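N-acetylcysteine deacetylase (Bacillus subtilis, PDB 1YSJ) probably catalyses the deacetylation of N-acetylcysteine to cysteine and acetate with two divalent metal ions, in the breakdown of S-(2-succino)cysteine. Local coordinates at residues A[198-210]-A[271-285]. The protein carries 1 engineered substitution. Numbering follows the deposited sequence.
Sequences PLMASVDRFEIVI and AEMEGTVRTFQKEAR
R285, in the first turn of helix 282-302, grips the carboxylate of D204 side-on: NE bonds to OD1 of D204 at 2.8 Å, while R285 NH2 reaches D204 OD2 at 2.7 Å. Both oxygens use their syn lone pairs, and the two charged groups lie only 11° from coplanar. The arginine chain, its CG anti to the backbone N (chi1 -165°), runs extended to deliver NE and NH2 together. D204 OD2 also accepts the backbone N-H of Y314, and a water links D204 OD1 to S202 OG and V277 O. A leucine in place of R285 would probably leave the buried D204 carboxylate without its countercharge and remove one tie between the helix start and the sheet. Near this bridge S202 OG and T279 OG1 lie 2.6 Å apart, and S202 N donates to T279 O.

Strands 203-210 and 271-278 run antiparallel, with paired backbone hydrogen bonds at D204-V277, F206-G275, I208-M273 and I210-A271.

Apolar contacts flank the backbone pairing, some directly across and some on the diagonal. With CG of F206 set between the backbone N and the carbonyl carbon (chi1 73°), the ring folds over G275, whose CA sits 4.1 Å from the ring centroid. V277 CG2 touches F206 CD1 at 3.7 Å, and M273 CG packs on I208 CB. Beyond the strand, A201 CB lies over the face of the F280 ring, 4.1 Å from its centroid.

On the face carrying R205, E272 and E274, R257 pairs with both glutamates, while R205 makes a cation-pi contact with W264 of the second subunit. F206, I208, M273 and V277 pack against helices 226-237 and 282-302, which cover one face of the four-stranded antiparallel sheet, the two-layer alpha/beta arrangement characteristic of the M20 dimerisation domain; towards P198, the segment leads back to the dinickel catalytic domain.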
ATOM      1  N   PRO A 198     -32.387   2.285  16.177  1.00 38.02           N
ATOM      2  CA  PRO A 198     -30.932   2.330  15.984  1.00 39.63           C
ATOM      3  C   PRO A 198     -30.226   3.339  16.888  1.00 40.64           C
ATOM      4  O   PRO A 198     -30.565   4.528  16.881  1.00 41.48           O
ATOM      5  CB  PRO A 198     -30.783   2.749  14.514  1.00 40.71           C
ATOM      6  CG  PRO A 198     -32.114   2.473  13.890  1.00 39.15           C
ATOM      7  CD  PRO A 198     -33.108   2.708  14.965  1.00 36.67           C
ATOM      8  N   LEU A 199     -29.249   2.853  17.652  1.00 39.84           N
ATOM      9  CA  LEU A 199     -28.467   3.694  18.557  1.00 38.01           C
ATOM     10  C   LEU A 199     -27.006   3.759  18.125  1.00 38.34           C
ATOM     11  O   LEU A 199     -26.391   4.828  18.142  1.00 37.13           O
ATOM     12  CB  LEU A 199     -28.573   3.176  19.999  1.00 38.29           C
ATOM     13  CG  LEU A 199     -27.807   3.928  21.096  1.00 34.50           C
ATOM     14  CD1 LEU A 199     -28.380   5.319  21.310  1.00 30.63           C
ATOM     15  CD2 LEU A 199     -27.816   3.150  22.394  1.00 35.86           C
HETATM   16  N   MSE A 200     -26.455   2.608  17.754  1.00 39.29           N
HETATM   17  CA  MSE A 200     -25.050   2.501  17.371  1.00 42.67           C
HETATM   18  C   MSE A 200     -24.926   1.775  16.048  1.00 39.32           C
HETATM   19  O   MSE A 200     -25.691   0.861  15.761  1.00 40.64           O
HETATM   20  CB  MSE A 200     -24.240   1.781  18.452  1.00 41.29           C
HETATM   21  CG  MSE A 200     -24.367   2.405  19.825  1.00 44.24           C
HETATM   22 SE   MSE A 200     -23.223   1.564  21.132  1.00 55.74          SE
HETATM   23  CE  MSE A 200     -21.484   2.272  20.518  1.00 42.47           C
ATOM     24  N   ALA A 201     -23.951   2.188  15.250  1.00 38.80           N
ATOM     25  CA  ALA A 201     -23.811   1.718  13.880  1.00 36.46           C
ATOM     26  C   ALA A 201     -23.420   0.247  13.778  1.00 35.85           C
ATOM     27  O   ALA A 201     -22.781  -0.308  14.672  1.00 33.18           O
ATOM     28  CB  ALA A 201     -22.801   2.586  13.137  1.00 37.89           C
ATOM     29  N   SER A 202     -23.830  -0.378  12.678  1.00 35.39           N
ATOM     30  CA  SER A 202     -23.303  -1.670  12.285  1.00 36.25           C
ATOM     31  C   SER A 202     -21.869  -1.461  11.813  1.00 38.30           C
ATOM     32  O   SER A 202     -21.528  -0.393  11.310  1.00 39.41           O
ATOM     33  CB  SER A 202     -24.144  -2.263  11.158  1.00 36.10           C
ATOM     34  OG  SER A 202     -24.144  -1.413  10.022  1.00 39.64           O
ATOM     35  N   VAL A 203     -21.020  -2.462  12.000  1.00 39.84           N
ATOM     36  CA  VAL A 203     -19.654  -2.378  11.505  1.00 41.75           C
ATOM     37  C   VAL A 203     -19.382  -3.606  10.660  1.00 42.76           C
ATOM     38  O   VAL A 203     -19.652  -4.732  11.082  1.00 43.21           O
ATOM     39  CB  VAL A 203     -18.591  -2.250  12.640  1.00 43.03           C
ATOM     40  CG1 VAL A 203     -17.203  -2.041  12.045  1.00 42.60           C
ATOM     41  CG2 VAL A 203     -18.928  -1.097  13.591  1.00 40.80           C
ATOM     42  N   ASP A 204     -18.869  -3.377   9.456  1.00 43.11           N
ATOM     43  CA  ASP A 204     -18.561  -4.451   8.525  1.00 42.06           C
ATOM     44  C   ASP A 204     -17.275  -4.152   7.794  1.00 41.62           C
ATOM     45  O   ASP A 204     -16.987  -2.999   7.473  1.00 41.92           O
ATOM     46  CB  ASP A 204     -19.703  -4.648   7.531  1.00 41.77           C
ATOM     47  CG  ASP A 204     -20.977  -5.140   8.198  1.00 44.24           C
ATOM     48  OD1 ASP A 204     -22.048  -4.564   7.932  1.00 45.03           O
ATOM     49  OD2 ASP A 204     -20.912  -6.095   8.999  1.00 48.60           O
ATOM     50  N   ARG A 205     -16.504  -5.203   7.542  1.00 40.78           N
ATOM     51  CA  ARG A 205     -15.224  -5.097   6.863  1.00 41.18           C
ATOM     52  C   ARG A 205     -15.406  -5.442   5.389  1.00 38.98           C
ATOM     53  O   ARG A 205     -16.183  -6.332   5.047  1.00 37.68           O
ATOM     54  CB  ARG A 205     -14.219  -6.055   7.514  1.00 41.09           C
ATOM     55  CG  ARG A 205     -12.763  -5.815   7.148  1.00 43.49           C
ATOM     56  CD  ARG A 205     -11.847  -6.846   7.796  1.00 44.30           C
ATOM     57  NE  ARG A 205     -11.879  -8.132   7.101  1.00 53.75           N
ATOM     58  CZ  ARG A 205     -11.302  -9.245   7.545  1.00 57.35           C
ATOM     59  NH1 ARG A 205     -10.636  -9.250   8.693  1.00 62.77           N
ATOM     60  NH2 ARG A 205     -11.396 -10.362   6.837  1.00 58.82           N
ATOM     61  N   PHE A 206     -14.699  -4.724   4.521  1.00 38.97           N
ATOM     62  CA  PHE A 206     -14.661  -5.070   3.097  1.00 38.55           C
ATOM     63  C   PHE A 206     -13.235  -5.046   2.559  1.00 38.27           C
ATOM     64  O   PHE A 206     -12.384  -4.339   3.088  1.00 38.07           O
ATOM     65  CB  PHE A 206     -15.571  -4.153   2.267  1.00 38.23           C
ATOM     66  CG  PHE A 206     -15.044  -2.751   2.099  1.00 39.72           C
ATOM     67  CD1 PHE A 206     -15.418  -1.744   2.979  1.00 39.22           C
ATOM     68  CD2 PHE A 206     -14.185  -2.435   1.044  1.00 41.45           C
ATOM     69  CE1 PHE A 206     -14.939  -0.447   2.822  1.00 37.74           C
ATOM     70  CE2 PHE A 206     -13.697  -1.145   0.886  1.00 40.65           C
ATOM     71  CZ  PHE A 206     -14.077  -0.148   1.779  1.00 40.04           C
ATOM     72  N   GLU A 207     -12.994  -5.825   1.506  1.00 39.17           N
ATOM     73  CA  GLU A 207     -11.712  -5.863   0.816  1.00 40.43           C
ATOM     74  C   GLU A 207     -11.944  -5.904  -0.695  1.00 39.08           C
ATOM     75  O   GLU A 207     -12.744  -6.700  -1.186  1.00 39.81           O
ATOM     76  CB  GLU A 207     -10.904  -7.087   1.262  1.00 40.52           C
ATOM     77  CG  GLU A 207      -9.546  -7.248   0.564  1.00 44.36           C
ATOM     78  CD  GLU A 207      -8.861  -8.577   0.873  1.00 46.44           C
ATOM     79  OE1 GLU A 207      -7.987  -8.990   0.076  1.00 48.90           O
ATOM     80  OE2 GLU A 207      -9.195  -9.206   1.907  1.00 51.36           O
ATOM     81  N   ILE A 208     -11.250  -5.035  -1.423  1.00 38.59           N
ATOM     82  CA  ILE A 208     -11.306  -5.043  -2.887  1.00 38.16           C
ATOM     83  C   ILE A 208      -9.921  -5.224  -3.494  1.00 37.14           C
ATOM     84  O   ILE A 208      -9.001  -4.465  -3.190  1.00 36.96           O
ATOM     85  CB  ILE A 208     -11.965  -3.769  -3.474  1.00 37.79           C
ATOM     86  CG1 ILE A 208     -13.294  -3.478  -2.779  1.00 36.14           C
ATOM     87  CG2 ILE A 208     -12.177  -3.929  -4.978  1.00 37.54           C
ATOM     88  CD1 ILE A 208     -13.945  -2.184  -3.197  1.00 37.71           C
ATOM     89  N   VAL A 209      -9.790  -6.243  -4.341  1.00 37.49           N
ATOM     90  CA  VAL A 209      -8.567  -6.493  -5.104  1.00 38.46           C
ATOM     91  C   VAL A 209      -8.819  -6.162  -6.577  1.00 38.53           C
ATOM     92  O   VAL A 209      -9.765  -6.677  -7.183  1.00 37.09           O
ATOM     93  CB  VAL A 209      -8.085  -7.970  -4.959  1.00 38.84           C
ATOM     94  CG1 VAL A 209      -6.844  -8.229  -5.811  1.00 38.74           C
ATOM     95  CG2 VAL A 209      -7.802  -8.315  -3.497  1.00 37.11           C
ATOM     96  N   ILE A 210      -7.975  -5.292  -7.132  1.00 39.74           N
ATOM     97  CA  ILE A 210      -8.049  -4.885  -8.541  1.00 41.36           C
ATOM     98  C   ILE A 210      -6.860  -5.431  -9.328  1.00 43.32           C
ATOM     99  O   ILE A 210      -5.719  -5.013  -9.109  1.00 43.39           O
ATOM    100  CB  ILE A 210      -8.063  -3.332  -8.706  1.00 41.36           C
ATOM    101  CG1 ILE A 210      -9.118  -2.671  -7.806  1.00 41.79           C
ATOM    102  CG2 ILE A 210      -8.234  -2.940 -10.182  1.00 40.75           C
ATOM    103  CD1 ILE A 210     -10.559  -3.013  -8.159  1.00 46.42           C
ATOM    104  N   ALA A 271      -3.847  -3.962  -7.266  1.00 45.73           N
ATOM    105  CA  ALA A 271      -4.079  -2.927  -6.272  1.00 45.92           C
ATOM    106  C   ALA A 271      -5.135  -3.446  -5.297  1.00 46.52           C
ATOM    107  O   ALA A 271      -6.190  -3.926  -5.714  1.00 46.51           O
ATOM    108  CB  ALA A 271      -4.538  -1.639  -6.934  1.00 45.49           C
ATOM    109  N   GLU A 272      -4.839  -3.375  -4.002  1.00 47.10           N
ATOM    110  CA  GLU A 272      -5.808  -3.783  -2.988  1.00 49.51           C
ATOM    111  C   GLU A 272      -6.192  -2.650  -2.046  1.00 49.41           C
ATOM    112  O   GLU A 272      -5.394  -1.753  -1.767  1.00 48.07           O
ATOM    113  CB  GLU A 272      -5.338  -5.024  -2.207  1.00 49.41           C
ATOM    114  CG  GLU A 272      -4.112  -4.824  -1.314  1.00 52.09           C
ATOM    115  CD  GLU A 272      -3.743  -6.070  -0.511  1.00 53.90           C
ATOM    116  OE1 GLU A 272      -4.329  -7.148  -0.753  1.00 60.49           O
ATOM    117  OE2 GLU A 272      -2.859  -5.969   0.369  1.00 58.33           O
HETATM  118  N   MSE A 273      -7.436  -2.691  -1.582  1.00 50.82           N
HETATM  119  CA  MSE A 273      -7.917  -1.758  -0.575  1.00 54.33           C
HETATM  120  C   MSE A 273      -8.874  -2.442   0.394  1.00 51.84           C
HETATM  121  O   MSE A 273      -9.554  -3.407   0.035  1.00 51.72           O
HETATM  122  CB  MSE A 273      -8.571  -0.530  -1.220  1.00 53.57           C
HETATM  123  CG  MSE A 273      -9.880  -0.791  -1.950  1.00 57.17           C
HETATM  124 SE   MSE A 273     -10.465   0.771  -2.971  1.00 67.35          SE
HETATM  125  CE  MSE A 273      -9.220   0.641  -4.436  1.00 60.11           C
ATOM    126  N   GLU A 274      -8.902  -1.954   1.627  1.00 50.59           N
ATOM    127  CA  GLU A 274      -9.855  -2.446   2.612  1.00 49.89           C
ATOM    128  C   GLU A 274     -10.345  -1.333   3.524  1.00 47.26           C
ATOM    129  O   GLU A 274      -9.757  -0.253   3.572  1.00 46.08           O
ATOM    130  CB  GLU A 274      -9.301  -3.653   3.399  1.00 49.30           C
ATOM    131  CG  GLU A 274      -8.179  -3.365   4.393  1.00 52.70           C
ATOM    132  CD  GLU A 274      -7.817  -4.582   5.249  1.00 54.59           C
ATOM    133  OE1 GLU A 274      -6.635  -4.711   5.633  1.00 55.59           O
ATOM    134  OE2 GLU A 274      -8.713  -5.411   5.544  1.00 62.12           O
ATOM    135  N   GLY A 275     -11.440  -1.602   4.226  1.00 46.30           N
ATOM    136  CA  GLY A 275     -12.048  -0.624   5.116  1.00 44.98           C
ATOM    137  C   GLY A 275     -13.337  -1.120   5.738  1.00 44.36           C
ATOM    138  O   GLY A 275     -13.632  -2.320   5.727  1.00 44.21           O
ATOM    139  N   THR A 276     -14.111  -0.182   6.272  1.00 43.37           N
ATOM    140  CA  THR A 276     -15.339  -0.510   6.977  1.00 43.13           C
ATOM    141  C   THR A 276     -16.540   0.232   6.417  1.00 42.23           C
ATOM    142  O   THR A 276     -16.420   1.343   5.899  1.00 42.46           O
ATOM    143  CB  THR A 276     -15.247  -0.199   8.488  1.00 41.94           C
ATOM    144  OG1 THR A 276     -14.719   1.118   8.672  1.00 44.56           O
ATOM    145  CG2 THR A 276     -14.356  -1.196   9.193  1.00 42.30           C
ATOM    146  N   VAL A 277     -17.695  -0.412   6.530  1.00 41.62           N
ATOM    147  CA  VAL A 277     -18.973   0.211   6.242  1.00 41.53           C
ATOM    148  C   VAL A 277     -19.757   0.324   7.550  1.00 40.80           C
ATOM    149  O   VAL A 277     -19.779  -0.608   8.360  1.00 39.53           O
ATOM    150  CB  VAL A 277     -19.775  -0.601   5.204  1.00 42.24           C
ATOM    151  CG1 VAL A 277     -21.030   0.150   4.798  1.00 43.92           C
ATOM    152  CG2 VAL A 277     -18.918  -0.887   3.980  1.00 42.75           C
ATOM    153  N   ARG A 278     -20.380   1.480   7.754  1.00 40.89           N
ATOM    154  CA  ARG A 278     -21.208   1.728   8.924  1.00 40.80           C
ATOM    155  C   ARG A 278     -22.595   2.211   8.513  1.00 41.83           C
ATOM    156  O   ARG A 278     -22.734   3.204   7.795  1.00 40.59           O
ATOM    157  CB  ARG A 278     -20.524   2.723   9.863  1.00 41.27           C
ATOM    158  CG  ARG A 278     -19.219   2.189  10.437  1.00 44.33           C
ATOM    159  CD  ARG A 278     -18.505   3.191  11.316  1.00 52.98           C
ATOM    160  NE  ARG A 278     -17.213   2.662  11.748  1.00 62.90           N
ATOM    161  CZ  ARG A 278     -16.466   3.175  12.724  1.00 66.88           C
ATOM    162  NH1 ARG A 278     -15.306   2.606  13.029  1.00 66.47           N
ATOM    163  NH2 ARG A 278     -16.872   4.246  13.397  1.00 68.28           N
ATOM    164  N   THR A 279     -23.614   1.474   8.950  1.00 43.71           N
ATOM    165  CA  THR A 279     -25.012   1.800   8.662  1.00 44.20           C
ATOM    166  C   THR A 279     -25.820   1.848   9.957  1.00 44.81           C
ATOM    167  O   THR A 279     -25.370   1.363  10.996  1.00 45.31           O
ATOM    168  CB  THR A 279     -25.674   0.756   7.733  1.00 43.90           C
ATOM    169  OG1 THR A 279     -25.974  -0.427   8.483  1.00 45.52           O
ATOM    170  CG2 THR A 279     -24.772   0.401   6.550  1.00 42.50           C
ATOM    171  N   PHE A 280     -27.018   2.422   9.884  1.00 45.69           N
ATOM    172  CA  PHE A 280     -27.928   2.447  11.025  1.00 47.30           C
ATOM    173  C   PHE A 280     -29.207   1.646  10.790  1.00 48.74           C
ATOM    174  O   PHE A 280     -29.838   1.197  11.744  1.00 50.42           O
ATOM    175  CB  PHE A 280     -28.234   3.886  11.459  1.00 45.96           C
ATOM    176  CG  PHE A 280     -27.094   4.547  12.184  1.00 46.92           C
ATOM    177  CD1 PHE A 280     -26.891   4.317  13.546  1.00 44.21           C
ATOM    178  CD2 PHE A 280     -26.204   5.375  11.504  1.00 46.11           C
ATOM    179  CE1 PHE A 280     -25.831   4.914  14.221  1.00 44.15           C
ATOM    180  CE2 PHE A 280     -25.136   5.978  12.172  1.00 45.64           C
ATOM    181  CZ  PHE A 280     -24.950   5.748  13.532  1.00 44.33           C
ATOM    182  N   GLN A 281     -29.579   1.452   9.527  1.00 50.46           N
ATOM    183  CA  GLN A 281     -30.725   0.595   9.211  1.00 53.10           C
ATOM    184  C   GLN A 281     -30.324  -0.747   8.595  1.00 53.70           C
ATOM    185  O   GLN A 281     -29.283  -0.860   7.943  1.00 53.40           O
ATOM    186  CB  GLN A 281     -31.772   1.333   8.365  1.00 52.94           C
ATOM    187  CG  GLN A 281     -32.552   2.440   9.121  1.00 56.36           C
ATOM    188  CD  GLN A 281     -33.312   1.955  10.375  1.00 60.23           C
ATOM    189  OE1 GLN A 281     -33.238   0.786  10.771  1.00 59.62           O
ATOM    190  NE2 GLN A 281     -34.046   2.873  11.001  1.00 58.95           N
ATOM    191  N   LYS A 282     -31.161  -1.757   8.827  1.00 55.42           N
ATOM    192  CA  LYS A 282     -30.867  -3.149   8.466  1.00 56.55           C
ATOM    193  C   LYS A 282     -30.767  -3.360   6.959  1.00 55.89           C
ATOM    194  O   LYS A 282     -29.906  -4.104   6.488  1.00 55.55           O
ATOM    195  CB  LYS A 282     -31.923  -4.099   9.053  1.00 57.60           C
ATOM    196  CG  LYS A 282     -32.191  -3.930  10.549  1.00 60.96           C
ATOM    197  CD  LYS A 282     -30.992  -4.339  11.399  1.00 64.24           C
ATOM    198  CE  LYS A 282     -31.153  -3.883  12.844  1.00 63.85           C
ATOM    199  NZ  LYS A 282     -29.915  -4.099  13.642  1.00 61.95           N
ATOM    200  N   GLU A 283     -31.657  -2.705   6.217  1.00 55.61           N
ATOM    201  CA  GLU A 283     -31.693  -2.806   4.757  1.00 56.54           C
ATOM    202  C   GLU A 283     -30.497  -2.114   4.101  1.00 55.26           C
ATOM    203  O   GLU A 283     -29.917  -2.641   3.148  1.00 55.10           O
ATOM    204  CB  GLU A 283     -33.024  -2.281   4.189  1.00 57.28           C
ATOM    205  CG  GLU A 283     -33.607  -1.054   4.901  1.00 61.89           C
ATOM    206  CD  GLU A 283     -34.322  -1.395   6.209  1.00 66.87           C
ATOM    207  OE1 GLU A 283     -35.224  -2.266   6.201  1.00 67.79           O
ATOM    208  OE2 GLU A 283     -33.984  -0.787   7.246  1.00 65.60           O
ATOM    209  N   ALA A 284     -30.128  -0.946   4.626  1.00 53.72           N
ATOM    210  CA  ALA A 284     -28.931  -0.224   4.184  1.00 51.68           C
ATOM    211  C   ALA A 284     -27.683  -1.099   4.279  1.00 50.71           C
ATOM    212  O   ALA A 284     -26.861  -1.102   3.368  1.00 50.86           O
ATOM    213  CB  ALA A 284     -28.750   1.058   4.990  1.00 51.38           C
ATOM    214  N   ARG A 285     -27.561  -1.849   5.377  1.00 48.54           N
ATOM    215  CA  ARG A 285     -26.465  -2.802   5.579  1.00 47.09           C
ATOM    216  C   ARG A 285     -26.461  -3.943   4.554  1.00 47.95           C
ATOM    217  O   ARG A 285     -25.404  -4.488   4.227  1.00 47.57           O
ATOM    218  CB  ARG A 285     -26.532  -3.385   6.990  1.00 45.98           C
ATOM    219  CG  ARG A 285     -25.272  -4.092   7.435  1.00 40.90           C
ATOM    220  CD  ARG A 285     -25.531  -4.966   8.647  1.00 41.60           C
ATOM    221  NE  ARG A 285     -24.301  -5.579   9.141  1.00 38.82           N
ATOM    222  CZ  ARG A 285     -24.251  -6.647   9.933  1.00 39.01           C
ATOM    223  NH1 ARG A 285     -25.368  -7.245  10.336  1.00 35.11           N
ATOM    224  NH2 ARG A 285     -23.075  -7.122  10.323  1.00 39.23           N
TER
HETATM  225  O   HOH W   1     -22.114  -2.051   8.223  1.00 40.60           O